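Local coordinates for enoyl-CoA hydratase/isomerase family protein (PDB 3OT6) that is a crotonase-like member of the enoyl-CoA hydratase/isomerase family and probably acts on coenzyme A thioester substrates, at residues A[144-149]-A[218-223]; A[120-125]-A[184-189]. One frame throughout, in Å; residues are numbered along the deposited sequence.

Contact 1 (A[144-149]-A[218-223]); sequences IELARD and DTLDAA
Glu145, which meets Thr219 across the contact, has its carboxylate clamped from within its own helix: OE2 accepts from Arg148 NH2 at 2.9 Å, and OE1 of Glu145 accepts from NE of Arg148 at 3.0 Å. Both bonds are nearly straight (N-H...O angles of 166° and 165°), and both reach the syn sides of the oxygens. The guanidinium presents its NE/NH2 edge with the oxygens close to its plane, although the nitrogens stand somewhat out of the carboxylate plane. This side-on, two-nitrogen salt bridge between residues three apart fixes the rotation of the carboxylate.

Glu145 meets helix 202-230 through its aliphatic stem. With chi1 at -68°, CG of Glu145 sits beside the backbone N, anti to the carbonyl carbon, and comes to 3.6 Å from CG2 of Thr219, the two side chains crossing at about a right angle. Thr219 turns CG2 to this place by setting the methyl anti to its backbone N, while OG1 is hydrogen-bonded to Gly215 O one turn earlier in the same helix.

In this crotonase-like chain, the contact brings the long C-terminal helix 202-230 against helix 141-150, with a closest CA-CA separation of 7.1 Å at Glu145 and Leu220. Helix 73-91 adds a third wall, since Leu146 touches Ala87 and Leu91 while Leu220 touches Arg88 and Leu91.

The buried part of the contact is a leucine pair. CD2 of Leu146 lies 3.8 Å from CD1 of Leu220 and 3.9 Å from CD2 of Leu220, so one methyl meets both branches of its partner; Leu146 CG is also 3.9 Å from Leu220 CD2. Neither CA-CB bond is aimed straight at the other helix, and the branched ends close the distance.

Contact 2 (A[120-125]-A[184-189]); sequences IGVAGP and EELQGA
Helix 186-197, which follows the edge strand 179-181 of the six-stranded mixed sheet, packs here against the neighbouring parallel strand 118-122. Ile120 and Val122, two residues apart, direct their side chains toward the helix, whereas Gly121 between them has none. The strand is held in the sheet on both flanks: the backbone of Ile120 bonds to Val99 and Cys101, that of Gly121 to Lys179 and Val181.

Leu186, near the start of the helix, is the common partner. Its CG stands anti to the backbone N (chi1 -179°), which carries the branched end to the strand. There CD1 of Leu186 approaches Ile120 CG2 to 3.7 Å and Val122 CG1 to 3.9 Å, bridging the two strand residues. The same CG1 of Val122 also lies 3.5 Å from CB and 3.7 Å from CD2 of Leu186, so a single valine methyl touches the leucine from CB to its branches. The valine and leucine cross at about a right angle; Ile120 and Leu186 instead run past each other in opposite directions.

The other branch of Ile120 reaches one turn further: its CD1 is 3.8 Å from the carbonyl carbon of Ala189 and 4.2 Å from Ala189 CB. Val181 touches both Ile120 and Ala189 and adds to the aliphatic layer between the helix and the parallel part of the mixed sheet, as is usual in alpha/beta folds such as the crotonase core.

Both contacts bring the helical C-terminal part of the chain back onto earlier elements, through the consecutive helices 202-230 (contact 1) and 186-197 (contact 2). Their centres lie 28 Å apart on opposite sides of the chain's centre, and no atoms touch between them. Contact 1 joins helix to helix and is only partly buried; contact 2 joins helix to sheet, and three of its four touching residues are buried. Both interfaces meet through carbon, without a hydrogen bond between their segments. Contact 1 differs in having a salt bridge within 144-149 beside the touching stem, whereas in contact 2 the side chains that meet are all aliphatic.

Contact 1 (A[144-149]-A[218-223])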
loop_
_atom_site.group_PDB
_atom_site.type_symbol
_atom_site.label_atom_id
_atom_site.label_comp_id
_atom_site.label_asym_id
_atom_site.label_seq_id
_atom_site.Cartn_x
_atom_site.Cartn_y
_atom_site.Cartn_z
ATOM N N ILE A 144 3.886 12.224 2.049
ATOM C CA ILE A 144 3.759 12.931 3.313
ATOM C C ILE A 144 2.308 12.812 3.740
ATOM O O ILE A 144 2.017 12.468 4.889
ATOM C CB ILE A 144 4.109 14.403 3.150
ATOM C CG1 ILE A 144 5.652 14.566 2.982
ATOM C CG2 ILE A 144 3.486 15.192 4.280
ATOM C CD1 ILE A 144 6.098 15.934 2.463
ATOM N N GLU A 145 1.416 13.066 2.778
ATOM C CA GLU A 145 -0.013 13.148 3.037
ATOM C C GLU A 145 -0.669 11.775 3.334
ATOM O O GLU A 145 -1.548 11.682 4.217
ATOM C CB GLU A 145 -0.734 13.930 1.921
ATOM C CG GLU A 145 -0.393 15.478 1.868
ATOM C CD GLU A 145 -0.400 16.172 3.249
ATOM O OE1 GLU A 145 -1.224 15.801 4.105
ATOM O OE2 GLU A 145 0.451 17.090 3.501
ATOM N N LEU A 146 -0.195 10.707 2.684
ATOM C CA LEU A 146 -0.622 9.362 3.070
ATOM C C LEU A 146 -0.165 9.050 4.467
ATOM O O LEU A 146 -0.877 8.418 5.228
ATOM C CB LEU A 146 -0.044 8.313 2.136
ATOM C CG LEU A 146 -0.522 8.294 0.658
ATOM C CD1 LEU A 146 0.374 7.355 -0.171
ATOM C CD2 LEU A 146 -1.919 7.829 0.575
ATOM N N ALA A 147 1.030 9.481 4.842
ATOM C CA ALA A 147 1.540 9.147 6.181
ATOM C C ALA A 147 0.831 9.980 7.231
ATOM O O ALA A 147 0.435 9.484 8.284
ATOM C CB ALA A 147 2.991 9.324 6.251
ATOM N N ARG A 148 0.560 11.228 6.887
ATOM C CA ARG A 148 -0.047 12.133 7.835
ATOM C C ARG A 148 -1.392 11.626 8.253
ATOM O O ARG A 148 -1.786 11.772 9.401
ATOM C CB ARG A 148 -0.175 13.540 7.252
ATOM C CG ARG A 148 -0.456 14.573 8.365
ATOM C CD ARG A 148 -0.866 15.971 7.864
ATOM N NE ARG A 148 -0.011 16.522 6.799
ATOM C CZ ARG A 148 1.111 17.194 7.046
ATOM N NH1 ARG A 148 1.514 17.418 8.352
ATOM N NH2 ARG A 148 1.815 17.643 5.985
ATOM N N ASP A 149 -2.105 11.030 7.313
ATOM C CA ASP A 149 -3.480 10.726 7.531
ATOM C C ASP A 149 -3.618 9.466 8.331
ATOM O O ASP A 149 -4.643 9.312 8.983
ATOM C CB ASP A 149 -4.261 10.592 6.185
ATOM C CG ASP A 149 -5.782 10.644 6.399
ATOM O OD1 ASP A 149 -6.261 11.724 6.853
ATOM O OD2 ASP A 149 -6.479 9.613 6.198
ATOM N N ASP A 218 -8.999 14.653 -2.215
ATOM C CA ASP A 218 -8.681 15.895 -2.914
ATOM C C ASP A 218 -7.236 16.293 -2.723
ATOM O O ASP A 218 -6.586 16.658 -3.684
ATOM C CB ASP A 218 -9.643 17.034 -2.507
ATOM C CG ASP A 218 -11.090 16.710 -2.880
ATOM O OD1 ASP A 218 -11.304 15.785 -3.760
ATOM O OD2 ASP A 218 -11.996 17.356 -2.291
ATOM N N THR A 219 -6.755 16.227 -1.485
ATOM C CA THR A 219 -5.384 16.479 -1.129
ATOM C C THR A 219 -4.369 15.626 -1.910
ATOM O O THR A 219 -3.300 16.130 -2.321
ATOM C CB THR A 219 -5.168 16.228 0.367
ATOM O OG1 THR A 219 -5.976 17.132 1.108
ATOM C CG2 THR A 219 -3.706 16.431 0.742
ATOM N N LEU A 220 -4.667 14.343 -2.076
ATOM C CA LEU A 220 -3.835 13.482 -2.897
ATOM C C LEU A 220 -3.847 13.928 -4.374
ATOM O O LEU A 220 -2.792 13.875 -5.003
ATOM C CB LEU A 220 -4.222 11.991 -2.764
ATOM C CG LEU A 220 -3.806 11.269 -1.470
ATOM C CD1 LEU A 220 -4.498 9.863 -1.310
ATOM C CD2 LEU A 220 -2.289 11.157 -1.389
ATOM N N ASP A 221 -5.005 14.323 -4.932
ATOM C CA ASP A 221 -5.055 14.816 -6.318
ATOM C C ASP A 221 -4.166 16.105 -6.499
ATOM O O ASP A 221 -3.415 16.191 -7.459
ATOM C CB ASP A 221 -6.516 15.049 -6.814
ATOM C CG ASP A 221 -7.327 13.756 -6.898
ATOM O OD1 ASP A 221 -6.759 12.638 -6.905
ATOM O OD2 ASP A 221 -8.574 13.824 -6.896
ATOM N N ALA A 222 -4.274 17.072 -5.582
ATOM C CA ALA A 222 -3.461 18.265 -5.594
ATOM C C ALA A 222 -1.990 17.873 -5.494
ATOM O O ALA A 222 -1.180 18.352 -6.272
ATOM C CB ALA A 222 -3.851 19.238 -4.444
ATOM N N ALA A 223 -1.668 16.972 -4.568
ATOM C CA ALA A 223 -0.303 16.496 -4.308
ATOM C C ALA A 223 0.292 15.849 -5.524
ATOM O O ALA A 223 1.440 16.094 -5.852
ATOM C CB ALA A 223 -0.284 15.497 -3.141
#

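Contact 2 (A[120-125]-A[184-189])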
loop_
_atom_site.group_PDB
_atom_site.type_symbol
_atom_site.label_atom_id
_atom_site.label_comp_id
_atom_site.label_asym_id
_atom_site.label_seq_id
_atom_site.Cartn_x
_atom_site.Cartn_y
_atom_site.Cartn_z
ATOM N N ILE A 120 -2.458 -6.119 7.997
ATOM C CA ILE A 120 -1.948 -7.183 8.897
ATOM C C ILE A 120 -0.528 -7.490 8.560
ATOM O O ILE A 120 -0.181 -7.680 7.370
ATOM C CB ILE A 120 -2.742 -8.515 8.749
ATOM C CG1 ILE A 120 -4.237 -8.238 8.905
ATOM C CG2 ILE A 120 -2.262 -9.549 9.806
ATOM C CD1 ILE A 120 -5.141 -9.521 8.753
ATOM N N GLY A 121 0.309 -7.534 9.575
ATOM C CA GLY A 121 1.720 -7.839 9.332
ATOM C C GLY A 121 2.128 -9.104 10.062
ATOM O O GLY A 121 1.328 -9.668 10.785
ATOM N N VAL A 122 3.367 -9.543 9.889
ATOM C CA VAL A 122 3.832 -10.803 10.534
ATOM C C VAL A 122 4.990 -10.498 11.452
ATOM O O VAL A 122 5.836 -9.658 11.107
ATOM C CB VAL A 122 4.159 -11.949 9.498
ATOM C CG1 VAL A 122 2.895 -12.342 8.791
ATOM C CG2 VAL A 122 5.164 -11.496 8.473
ATOM N N ALA A 123 5.008 -11.127 12.626
ATOM C CA ALA A 123 6.147 -11.038 13.587
ATOM C C ALA A 123 7.454 -11.608 13.024
ATOM O O ALA A 123 7.454 -12.630 12.308
ATOM C CB ALA A 123 5.789 -11.802 14.875
ATOM N N GLY A 124 8.569 -10.972 13.361
ATOM C CA GLY A 124 9.863 -11.464 12.947
ATOM C C GLY A 124 10.834 -10.354 12.626
ATOM O O GLY A 124 10.584 -9.180 12.952
ATOM N N PRO A 125 11.968 -10.710 11.989
ATOM C CA PRO A 125 13.055 -9.710 11.876
ATOM C C PRO A 125 12.818 -8.776 10.693
ATOM O O PRO A 125 13.679 -8.652 9.817
ATOM C CB PRO A 125 14.299 -10.573 11.626
ATOM C CG PRO A 125 13.762 -11.852 10.908
ATOM C CD PRO A 125 12.362 -12.070 11.523
ATOM N N GLU A 184 2.917 -17.859 9.884
ATOM C CA GLU A 184 2.017 -18.970 9.510
ATOM C C GLU A 184 0.554 -18.559 9.623
ATOM O O GLU A 184 -0.258 -18.933 8.794
ATOM C CB GLU A 184 2.315 -20.262 10.323
ATOM C CG GLU A 184 3.767 -20.763 10.143
ATOM C CD GLU A 184 4.766 -19.999 11.057
ATOM O OE1 GLU A 184 4.347 -19.496 12.152
ATOM O OE2 GLU A 184 5.966 -19.907 10.674
ATOM N N GLU A 185 0.222 -17.763 10.633
ATOM C CA GLU A 185 -1.142 -17.263 10.784
ATOM C C GLU A 185 -1.606 -16.243 9.734
ATOM O O GLU A 185 -2.785 -15.999 9.619
ATOM C CB GLU A 185 -1.331 -16.701 12.180
ATOM C CG GLU A 185 -1.077 -17.712 13.265
ATOM C CD GLU A 185 -0.820 -17.056 14.613
ATOM O OE1 GLU A 185 -0.220 -15.932 14.658
ATOM O OE2 GLU A 185 -1.226 -17.676 15.643
ATOM N N LEU A 186 -0.700 -15.689 8.929
ATOM C CA LEU A 186 -1.035 -14.565 8.063
ATOM C C LEU A 186 -2.234 -14.772 7.117
ATOM O O LEU A 186 -3.177 -13.969 7.116
ATOM C CB LEU A 186 0.188 -14.056 7.308
ATOM C CG LEU A 186 -0.103 -12.864 6.398
ATOM C CD1 LEU A 186 -0.559 -11.635 7.202
ATOM C CD2 LEU A 186 1.101 -12.543 5.588
ATOM N N GLN A 187 -2.209 -15.817 6.303
ATOM C CA GLN A 187 -3.295 -16.043 5.364
ATOM C C GLN A 187 -4.618 -16.212 6.147
ATOM O O GLN A 187 -5.647 -15.613 5.792
ATOM C CB GLN A 187 -2.992 -17.283 4.538
ATOM C CG GLN A 187 -3.959 -17.552 3.354
ATOM C CD GLN A 187 -3.908 -19.033 2.902
ATOM O OE1 GLN A 187 -3.254 -19.379 1.888
ATOM N NE2 GLN A 187 -4.568 -19.914 3.682
ATOM N N GLY A 188 -4.566 -16.972 7.244
ATOM C CA GLY A 188 -5.728 -17.264 8.034
ATOM C C GLY A 188 -6.258 -16.036 8.724
ATOM O O GLY A 188 -7.483 -15.862 8.855
ATOM N N ALA A 189 -5.367 -15.172 9.200
ATOM C CA ALA A 189 -5.832 -13.959 9.885
ATOM C C ALA A 189 -6.542 -13.007 8.873
ATOM O O ALA A 189 -7.619 -12.416 9.185
ATOM C CB ALA A 189 -4.694 -13.283 10.611
#